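Local coordinates for proximal thread matrix protein 1 (Mytilus galloprovincialis, PDB 4CN9) that probably binds collagen in the extracellular matrix of the mussel byssus through tandem von Willebrand factor type A domains and also binds zinc ions, at residues F297-F302 against K308-K313; A303-K308 against I338-E343; N344-V349 against S384-E389. One frame throughout, in Å; residues are numbered along the deposited sequence.

Interaction 1: residues F297-F302 against K308-K313. With SO4 (sulfate ion), chain G.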
loop_
_atom_site.group_PDB
_atom_site.type_symbol
_atom_site.label_atom_id
_atom_site.label_comp_id
_atom_site.label_asym_id
_atom_site.label_seq_id
_atom_site.Cartn_x
_atom_site.Cartn_y
_atom_site.Cartn_z
ATOM N N PHE A 297 -12.269 13.098 13.341
ATOM C CA PHE A 297 -13.150 12.402 12.414
ATOM C C PHE A 297 -14.004 13.380 11.605
ATOM O O PHE A 297 -14.315 14.461 12.068
ATOM C CB PHE A 297 -14.076 11.458 13.188
ATOM C CG PHE A 297 -13.410 10.189 13.633
ATOM C CD1 PHE A 297 -13.315 9.110 12.783
ATOM C CD2 PHE A 297 -12.880 10.081 14.901
ATOM C CE1 PHE A 297 -12.703 7.928 13.187
ATOM C CE2 PHE A 297 -12.271 8.904 15.310
ATOM C CZ PHE A 297 -12.170 7.840 14.453
ATOM N N ALA A 298 -14.387 12.981 10.399
ATOM C CA ALA A 298 -15.308 13.753 9.571
ATOM C C ALA A 298 -16.246 12.768 8.868
ATOM O O ALA A 298 -15.910 11.587 8.710
ATOM C CB ALA A 298 -14.527 14.571 8.544
ATOM N N VAL A 299 -17.416 13.247 8.464
ATOM C CA VAL A 299 -18.349 12.446 7.675
ATOM C C VAL A 299 -18.795 13.183 6.409
ATOM O O VAL A 299 -19.212 14.358 6.453
ATOM C CB VAL A 299 -19.600 12.059 8.495
ATOM C CG1 VAL A 299 -20.734 11.600 7.573
ATOM C CG2 VAL A 299 -19.255 10.985 9.512
ATOM N N VAL A 300 -18.696 12.468 5.286
ATOM C CA VAL A 300 -19.266 12.876 4.004
ATOM C C VAL A 300 -20.220 11.768 3.594
ATOM O O VAL A 300 -19.890 10.601 3.715
ATOM C CB VAL A 300 -18.178 13.013 2.925
ATOM C CG1 VAL A 300 -18.778 13.304 1.549
ATOM C CG2 VAL A 300 -17.194 14.111 3.297
ATOM N N THR A 301 -21.410 12.125 3.140
ATOM C CA THR A 301 -22.317 11.139 2.593
ATOM C C THR A 301 -22.574 11.411 1.115
ATOM O O THR A 301 -22.393 12.547 0.635
ATOM C CB THR A 301 -23.653 11.104 3.353
ATOM O OG1 THR A 301 -24.257 12.393 3.323
ATOM C CG2 THR A 301 -23.437 10.696 4.790
ATOM N N PHE A 302 -22.989 10.370 0.399
ATOM C CA PHE A 302 -23.310 10.502 -1.018
ATOM C C PHE A 302 -24.576 9.747 -1.399
ATOM O O PHE A 302 -24.873 8.693 -0.855
ATOM C CB PHE A 302 -22.132 10.106 -1.911
ATOM C CG PHE A 302 -21.599 8.722 -1.662
ATOM C CD1 PHE A 302 -22.131 7.630 -2.334
ATOM C CD2 PHE A 302 -20.548 8.515 -0.780
ATOM C CE1 PHE A 302 -21.644 6.355 -2.115
ATOM C CE2 PHE A 302 -20.046 7.244 -0.554
ATOM C CZ PHE A 302 -20.597 6.161 -1.212
ATOM N N LYS A 308 -21.020 17.242 2.852
ATOM C CA LYS A 308 -20.229 17.213 4.094
ATOM C C LYS A 308 -21.156 17.369 5.281
ATOM O O LYS A 308 -21.833 18.402 5.426
ATOM C CB LYS A 308 -19.165 18.316 4.119
ATOM C CG LYS A 308 -18.291 18.305 5.385
ATOM C CD LYS A 308 -17.062 19.221 5.284
ATOM C CE LYS A 308 -17.383 20.671 5.561
ATOM N NZ LYS A 308 -16.145 21.505 5.734
ATOM N N GLN A 309 -21.196 16.345 6.123
ATOM C CA GLN A 309 -22.045 16.352 7.306
ATOM C C GLN A 309 -21.324 17.039 8.450
ATOM O O GLN A 309 -21.894 17.890 9.125
ATOM C CB GLN A 309 -22.445 14.930 7.704
ATOM C CG GLN A 309 -23.226 14.182 6.656
ATOM C CD GLN A 309 -24.550 14.852 6.337
ATOM O OE1 GLN A 309 -25.056 15.644 7.120
ATOM N NE2 GLN A 309 -25.106 14.542 5.176
ATOM N N PHE A 310 -20.070 16.657 8.678
ATOM C CA PHE A 310 -19.230 17.395 9.600
ATOM C C PHE A 310 -17.760 17.228 9.249
ATOM O O PHE A 310 -17.336 16.172 8.771
ATOM C CB PHE A 310 -19.524 17.039 11.073
ATOM C CG PHE A 310 -19.304 15.581 11.447
ATOM C CD1 PHE A 310 -18.048 15.125 11.835
ATOM C CD2 PHE A 310 -20.367 14.686 11.476
ATOM C CE1 PHE A 310 -17.865 13.804 12.240
ATOM C CE2 PHE A 310 -20.183 13.376 11.863
ATOM C CZ PHE A 310 -18.931 12.933 12.239
ATOM N N GLY A 311 -17.011 18.311 9.433
ATOM C CA GLY A 311 -15.585 18.326 9.185
ATOM C C GLY A 311 -14.811 17.919 10.425
ATOM O O GLY A 311 -15.392 17.686 11.496
ATOM N N LEU A 312 -13.495 17.874 10.267
ATOM C CA LEU A 312 -12.569 17.334 11.259
ATOM C C LEU A 312 -12.519 18.145 12.558
ATOM O O LEU A 312 -12.126 17.621 13.620
ATOM C CB LEU A 312 -11.160 17.277 10.644
ATOM C CG LEU A 312 -10.933 16.284 9.497
ATOM C CD1 LEU A 312 -9.660 16.610 8.768
ATOM C CD2 LEU A 312 -10.895 14.852 10.026
ATOM N N LYS A 313 -12.918 19.413 12.485
ATOM C CA LYS A 313 -12.784 20.311 13.635
ATOM C C LYS A 313 -14.088 20.564 14.390
ATOM O O LYS A 313 -14.098 21.326 15.373
ATOM C CB LYS A 313 -12.192 21.641 13.178
ATOM C CG LYS A 313 -10.710 21.578 12.870
ATOM C CD LYS A 313 -9.895 21.451 14.151
ATOM C CE LYS A 313 -8.398 21.300 13.865
ATOM N NZ LYS A 313 -7.689 20.673 15.018
HETATM S S SO4 G . -14.030 22.045 9.157
HETATM O O1 SO4 G . -15.321 21.974 8.477
HETATM O O2 SO4 G . -14.018 21.122 10.301
HETATM O O3 SO4 G . -13.795 23.397 9.652
HETATM O O4 SO4 G . -13.009 21.690 8.179
HETATM O O HOH W 1 -12.948 15.310 15.130
#

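Interaction 2: residues A303-K308 against I338-E343. With SO4 (sulfate ion), chain G.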
loop_
_atom_site.group_PDB
_atom_site.type_symbol
_atom_site.label_atom_id
_atom_site.label_comp_id
_atom_site.label_asym_id
_atom_site.label_seq_id
_atom_site.Cartn_x
_atom_site.Cartn_y
_atom_site.Cartn_z
ATOM N N ALA A 303 -25.347 10.357 -2.292
ATOM C CA ALA A 303 -26.496 9.711 -2.909
ATOM C C ALA A 303 -26.418 10.142 -4.363
ATOM O O ALA A 303 -25.497 9.740 -5.052
ATOM C CB ALA A 303 -27.785 10.130 -2.245
ATOM N N ASP A 304 -27.324 10.979 -4.847
ATOM C CA ASP A 304 -27.117 11.513 -6.202
ATOM C C ASP A 304 -25.917 12.454 -6.246
ATOM O O ASP A 304 -25.232 12.545 -7.260
ATOM C CB ASP A 304 -28.358 12.227 -6.731
ATOM C CG ASP A 304 -28.889 13.243 -5.776
ATOM O OD1 ASP A 304 -28.867 12.989 -4.541
ATOM O OD2 ASP A 304 -29.306 14.316 -6.264
ATOM N N ARG A 305 -25.671 13.164 -5.144
ATOM C CA ARG A 305 -24.521 14.070 -5.047
ATOM C C ARG A 305 -23.888 13.849 -3.686
ATOM O O ARG A 305 -24.219 12.864 -3.032
ATOM C CB ARG A 305 -24.968 15.529 -5.225
ATOM C CG ARG A 305 -25.510 15.856 -6.631
ATOM C CD ARG A 305 -24.424 15.791 -7.693
ATOM N NE ARG A 305 -24.909 16.161 -9.039
ATOM C CZ ARG A 305 -25.340 15.304 -9.971
ATOM N NH1 ARG A 305 -25.388 14.001 -9.732
ATOM N NH2 ARG A 305 -25.733 15.758 -11.158
ATOM N N ALA A 306 -22.980 14.730 -3.263
ATOM C CA ALA A 306 -22.298 14.545 -1.975
ATOM C C ALA A 306 -22.478 15.733 -1.026
ATOM O O ALA A 306 -22.642 16.873 -1.461
ATOM C CB ALA A 306 -20.824 14.242 -2.184
ATOM N N THR A 307 -22.443 15.439 0.276
ATOM C CA THR A 307 -22.695 16.427 1.310
ATOM C C THR A 307 -21.757 16.204 2.475
ATOM O O THR A 307 -21.695 15.097 3.014
ATOM C CB THR A 307 -24.154 16.293 1.807
ATOM O OG1 THR A 307 -25.031 16.449 0.699
ATOM C CG2 THR A 307 -24.495 17.309 2.870
ATOM N N LYS A 308 -21.020 17.242 2.852
ATOM C CA LYS A 308 -20.229 17.213 4.094
ATOM C C LYS A 308 -21.156 17.369 5.281
ATOM O O LYS A 308 -21.833 18.402 5.426
ATOM C CB LYS A 308 -19.165 18.316 4.119
ATOM C CG LYS A 308 -18.291 18.305 5.385
ATOM C CD LYS A 308 -17.062 19.221 5.284
ATOM C CE LYS A 308 -17.383 20.671 5.561
ATOM N NZ LYS A 308 -16.145 21.505 5.734
ATOM N N ILE A 338 -20.251 7.891 -5.650
ATOM C CA ILE A 338 -18.982 7.573 -4.981
ATOM C C ILE A 338 -17.946 8.619 -5.350
ATOM O O ILE A 338 -17.206 9.098 -4.488
ATOM C CB ILE A 338 -18.481 6.176 -5.399
ATOM C CG1 ILE A 338 -19.483 5.096 -4.994
ATOM C CG2 ILE A 338 -17.143 5.848 -4.779
ATOM C CD1 ILE A 338 -19.230 3.766 -5.666
ATOM N N GLY A 339 -17.904 8.990 -6.631
ATOM C CA GLY A 339 -16.979 10.014 -7.085
ATOM C C GLY A 339 -17.134 11.354 -6.392
ATOM O O GLY A 339 -16.149 12.000 -6.000
ATOM N N ASP A 340 -18.374 11.793 -6.246
ATOM C CA ASP A 340 -18.659 13.070 -5.578
ATOM C C ASP A 340 -18.250 13.028 -4.102
ATOM O O ASP A 340 -17.709 14.006 -3.569
ATOM C CB ASP A 340 -20.145 13.392 -5.686
ATOM C CG ASP A 340 -20.550 13.838 -7.075
ATOM O OD1 ASP A 340 -20.396 13.048 -8.037
ATOM O OD2 ASP A 340 -21.027 14.990 -7.193
ATOM N N GLY A 341 -18.518 11.900 -3.447
ATOM C CA GLY A 341 -18.106 11.694 -2.061
ATOM C C GLY A 341 -16.611 11.891 -1.861
ATOM O O GLY A 341 -16.172 12.575 -0.940
ATOM N N LEU A 342 -15.827 11.272 -2.731
ATOM C CA LEU A 342 -14.373 11.391 -2.680
ATOM C C LEU A 342 -13.900 12.820 -2.997
ATOM O O LEU A 342 -13.006 13.339 -2.320
ATOM C CB LEU A 342 -13.732 10.393 -3.641
ATOM C CG LEU A 342 -13.843 8.915 -3.242
ATOM C CD1 LEU A 342 -13.420 8.024 -4.373
ATOM C CD2 LEU A 342 -13.027 8.608 -1.981
ATOM N N GLU A 343 -14.486 13.442 -4.027
ATOM C CA GLU A 343 -14.191 14.848 -4.347
ATOM C C GLU A 343 -14.460 15.762 -3.144
ATOM O O GLU A 343 -13.652 16.626 -2.795
ATOM C CB GLU A 343 -15.022 15.330 -5.552
ATOM C CG GLU A 343 -14.815 16.816 -5.892
ATOM C CD GLU A 343 -16.068 17.504 -6.479
ATOM O OE1 GLU A 343 -17.226 17.131 -6.150
ATOM O OE2 GLU A 343 -15.890 18.440 -7.277
HETATM S S SO4 G . -14.030 22.045 9.157
HETATM O O1 SO4 G . -15.321 21.974 8.477
HETATM O O2 SO4 G . -14.018 21.122 10.301
HETATM O O3 SO4 G . -13.795 23.397 9.652
HETATM O O4 SO4 G . -13.009 21.690 8.179
HETATM O O HOH W 2 -21.783 16.869 -5.058
#

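Interaction 3: residues N344-V349 against S384-E389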
loop_
_atom_site.group_PDB
_atom_site.type_symbol
_atom_site.label_atom_id
_atom_site.label_comp_id
_atom_site.label_asym_id
_atom_site.label_seq_id
_atom_site.Cartn_x
_atom_site.Cartn_y
_atom_site.Cartn_z
ATOM N N ASN A 344 -15.611 15.570 -2.514
ATOM C CA ASN A 344 -15.984 16.365 -1.369
ATOM C C ASN A 344 -14.966 16.200 -0.219
ATOM O O ASN A 344 -14.567 17.185 0.412
ATOM C CB ASN A 344 -17.406 15.999 -0.918
ATOM C CG ASN A 344 -17.965 16.968 0.104
ATOM O OD1 ASN A 344 -17.529 16.996 1.260
ATOM N ND2 ASN A 344 -18.956 17.739 -0.300
ATOM N N ALA A 345 -14.524 14.974 0.032
ATOM C CA ALA A 345 -13.538 14.749 1.084
ATOM C C ALA A 345 -12.276 15.521 0.715
ATOM O O ALA A 345 -11.655 16.159 1.561
ATOM C CB ALA A 345 -13.237 13.270 1.229
ATOM N N ARG A 346 -11.920 15.480 -0.564
ATOM C CA ARG A 346 -10.686 16.108 -1.028
ATOM C C ARG A 346 -10.731 17.638 -0.923
ATOM O O ARG A 346 -9.764 18.270 -0.478
ATOM C CB ARG A 346 -10.379 15.685 -2.452
ATOM C CG ARG A 346 -9.073 16.260 -3.000
ATOM C CD ARG A 346 -8.723 15.668 -4.357
ATOM N NE ARG A 346 -9.716 15.981 -5.384
ATOM C CZ ARG A 346 -9.709 17.080 -6.135
ATOM N NH1 ARG A 346 -8.754 17.994 -5.988
ATOM N NH2 ARG A 346 -10.662 17.263 -7.037
ATOM N N LEU A 347 -11.857 18.224 -1.314
ATOM C CA LEU A 347 -11.966 19.667 -1.388
ATOM C C LEU A 347 -12.457 20.311 -0.096
ATOM O O LEU A 347 -12.117 21.461 0.190
ATOM C CB LEU A 347 -12.882 20.064 -2.555
ATOM C CG LEU A 347 -12.395 19.638 -3.938
ATOM C CD1 LEU A 347 -13.402 20.061 -5.017
ATOM C CD2 LEU A 347 -11.005 20.218 -4.252
ATOM N N GLU A 348 -13.241 19.585 0.695
ATOM C CA GLU A 348 -13.890 20.180 1.864
ATOM C C GLU A 348 -13.500 19.623 3.235
ATOM O O GLU A 348 -13.810 20.237 4.244
ATOM C CB GLU A 348 -15.402 20.072 1.716
ATOM C CG GLU A 348 -15.916 20.850 0.546
ATOM C CD GLU A 348 -17.237 21.498 0.825
ATOM O OE1 GLU A 348 -18.036 20.900 1.563
ATOM O OE2 GLU A 348 -17.474 22.612 0.302
ATOM N N VAL A 349 -12.855 18.463 3.280
ATOM C CA VAL A 349 -12.481 17.855 4.557
ATOM C C VAL A 349 -10.983 17.988 4.845
ATOM O O VAL A 349 -10.601 18.505 5.881
ATOM C CB VAL A 349 -12.898 16.371 4.639
ATOM C CG1 VAL A 349 -12.330 15.692 5.918
ATOM C CG2 VAL A 349 -14.419 16.241 4.617
ATOM N N SER A 384 -7.151 8.954 -7.014
ATOM C CA SER A 384 -5.755 9.189 -7.379
ATOM C C SER A 384 -5.225 10.482 -6.750
ATOM O O SER A 384 -4.141 10.501 -6.163
ATOM C CB SER A 384 -5.597 9.229 -8.897
ATOM O OG SER A 384 -4.266 9.560 -9.242
ATOM N N LEU A 385 -6.011 11.550 -6.866
ATOM C CA LEU A 385 -5.674 12.844 -6.297
ATOM C C LEU A 385 -5.557 12.773 -4.781
ATOM O O LEU A 385 -4.615 13.313 -4.208
ATOM C CB LEU A 385 -6.711 13.898 -6.702
ATOM C CG LEU A 385 -6.742 14.284 -8.184
ATOM C CD1 LEU A 385 -7.677 15.471 -8.438
ATOM C CD2 LEU A 385 -5.345 14.600 -8.682
ATOM N N LEU A 386 -6.504 12.103 -4.123
ATOM C CA LEU A 386 -6.392 11.881 -2.680
ATOM C C LEU A 386 -5.128 11.091 -2.310
ATOM O O LEU A 386 -4.416 11.481 -1.389
ATOM C CB LEU A 386 -7.627 11.162 -2.126
ATOM C CG LEU A 386 -8.904 11.981 -1.982
ATOM C CD1 LEU A 386 -10.108 11.075 -1.922
ATOM C CD2 LEU A 386 -8.841 12.863 -0.758
ATOM N N ARG A 387 -4.843 9.993 -3.009
ATOM C CA ARG A 387 -3.679 9.171 -2.644
ATOM C C ARG A 387 -2.355 9.897 -2.866
ATOM O O ARG A 387 -1.413 9.720 -2.086
ATOM C CB ARG A 387 -3.687 7.806 -3.351
ATOM C CG ARG A 387 -4.908 6.953 -2.983
ATOM C CD ARG A 387 -4.873 5.543 -3.622
ATOM N NE ARG A 387 -4.544 5.582 -5.048
ATOM C CZ ARG A 387 -5.425 5.506 -6.027
ATOM N NH1 ARG A 387 -6.719 5.369 -5.760
ATOM N NH2 ARG A 387 -5.014 5.590 -7.284
ATOM N N LYS A 388 -2.295 10.717 -3.910
ATOM C CA LYS A 388 -1.121 11.554 -4.172
ATOM C C LYS A 388 -0.864 12.573 -3.055
ATOM O O LYS A 388 0.264 13.028 -2.866
ATOM C CB LYS A 388 -1.258 12.268 -5.524
ATOM C CG LYS A 388 -1.045 11.335 -6.718
ATOM C CD LYS A 388 -1.207 12.045 -8.064
ATOM C CE LYS A 388 -1.266 11.034 -9.211
ATOM N NZ LYS A 388 -0.033 10.201 -9.307
ATOM N N GLU A 389 -1.909 12.919 -2.308
ATOM C CA GLU A 389 -1.779 13.810 -1.165
ATOM C C GLU A 389 -1.443 13.059 0.122
ATOM O O GLU A 389 -1.386 13.657 1.183
ATOM C CB GLU A 389 -3.084 14.573 -0.928
ATOM C CG GLU A 389 -3.454 15.569 -1.998
ATOM C CD GLU A 389 -4.875 16.094 -1.820
ATOM O OE1 GLU A 389 -5.482 15.850 -0.741
ATOM O OE2 GLU A 389 -5.379 16.746 -2.765
HETATM O O HOH W 3 -7.354 17.523 0.339
HETATM O O HOH W 4 -6.699 18.460 -4.256
#

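Interaction 1: residues F297-F302 against K308-K313
Val299 pairs with both Gln309 and Phe310 across the antiparallel hairpin of strands 295-302 and 306-310, which makes a classic beta bulge. In the hydrogen-bonded backbone ladder, Val299 N donates to Phe310 O over 2.9 Å. Val299 O in turn takes two N-H groups, a firm one from Gln309 N at 2.8 Å and a weak one from Phe310 N at 3.3 Å. Past the bulge the register has moved by one residue, and Val300 faces Lys308 as a non-hydrogen-bonded pair. One side-chain bond extends the ladder: Gln309 bends at its second torsion, carrying NE2 to Thr301 OG1 at 3.0 Å, nearly straight and in the amide plane.

Side-chain contacts gather on the Phe310 ring. Its CG stands between the backbone N and the carbonyl carbon (chi1 61°), which folds the ring back across the neighbouring strand. Val299 CB then makes a CH-pi contact over one face, and Val299 CG2 comes within 3.4 Å of Phe310 CZ. A polar neighbour, Phe297 O, lies at the ring edge, in plane, 3.6 Å from Phe310 CE1. Without the ring, as with an alanine here, Val299 would probably lose its aromatic cover and a gap would open toward helix 318-327. Beyond the strand pairing, Leu312 CA makes a C-H...O contact with Phe297 O, and a water links Phe297 N to Leu312 O. A sulfate, probably from crystallisation, accepts hydrogen bonds from Lys308 NZ and Lys313 N.

The hairpin forms one edge of the mixed sheet of the second von Willebrand factor type A domain, next to strand 253-260. Helix 318-327 covers the Val299 and Phe310 face, while helix 338-349 packs against Val300 and Lys308.

Interaction 2: residues A303-K308 against I338-E343
Ala306 meets Asp340 and Gly341 in a small, close strand-to-helix contact at the edge of the central sheet of the second von Willebrand factor type A domain, an alpha/beta fold with helices on both faces of that sheet. Ala306 opens the edge strand 306-310, and Asp340 and Gly341 lie in the first turn of helix 338-349. The two backbones come near at Ala306 and Gly341, whose CA atoms are 5.1 Å apart. The Ala306 methyl does the touching: CB rests 3.4 Å from Asp340 O and 3.7 Å from Asp340 CB, and reaches Gly341 N as well. Having no side chain, Gly341 adds only backbone to this surface.

A bend at the second torsion of Arg305 (chi2 -68°) brings CD across the Asp340 carboxylate, near OD2, an oxygen whose position is doubtful. As modelled, OD2 is 4.5 Å from Arg305 NE and well out of the guanidinium plane, so no N-H points at it and any attraction is probably one of charge alone. Arg305 NH1 donates instead to Asp304 O at 2.9 Å, from above the carbonyl plane. Asp304 O is also held by Asn374, which ties this turn to a neighbouring loop. Between strand and helix a water accepts from Ala306 N at 3.0 Å and appears to donate to the less certain Asp340 OD2.

Interaction 3: residues N344-V349 against S384-E389
Helices 338-349 and 379-388 come nearest at Arg346 and Leu386, their CA atoms 6.2 Å apart; the first includes a wider pi-type turn at 345-349, and the second has given way to a turn by Glu389. Arg346 carries nearly all of the contact. Its CG is anti to the backbone N (chi1 -178°), and a bend at the third torsion turns the guanidinium across Leu385. Leu385 CD1 sits over the centre of one guanidinium face, 3.5 Å from Arg346 CZ, while Leu347 CD2 from Arg346's own helix lies near the rim of the opposite face. Nearer the backbone, Leu386 CD2 packs on Arg346 CB at 3.6 Å.

These helices are neighbours on one face of the central sheet in the second von Willebrand factor type A domain, and Leu386 also reaches strand 391-398 beneath. The charged end of Arg346 has its direct partner in Glu382, by a salt bridge from NH2. Glu389 OE2 touches Arg346 CG at 3.7 Å, but its link to the guanidinium runs through water: one molecule, in the guanidinium plane, accepts from Arg346 NH1 at 2.7 Å and donates to Glu389 OE2 at 2.6 Å. A second water donates to both Arg346 O and Glu389 OE1.

All three contacts lie on the same side of the chain's centre, within the second von Willebrand factor type A domain and away from the zinc sites. Interactions 1 and 2, with centres 11 Å apart, share strand 306-310; Thr301 O and Thr307 N, 2.9 Å apart and probably hydrogen-bonded, continue the hairpin from one into the other. Helix 338-349 links interaction 2 to interaction 3, about 12 Å away between centres, and Leu386 CD1 packs on Leu342 O. Interactions 1 and 3 meet where Lys308 NZ probably bonds Glu348 O at 3.0 Å, the same ammonium that holds the sulfate. Together they run from the edge hairpin across helix 338-349 to helix 379-388.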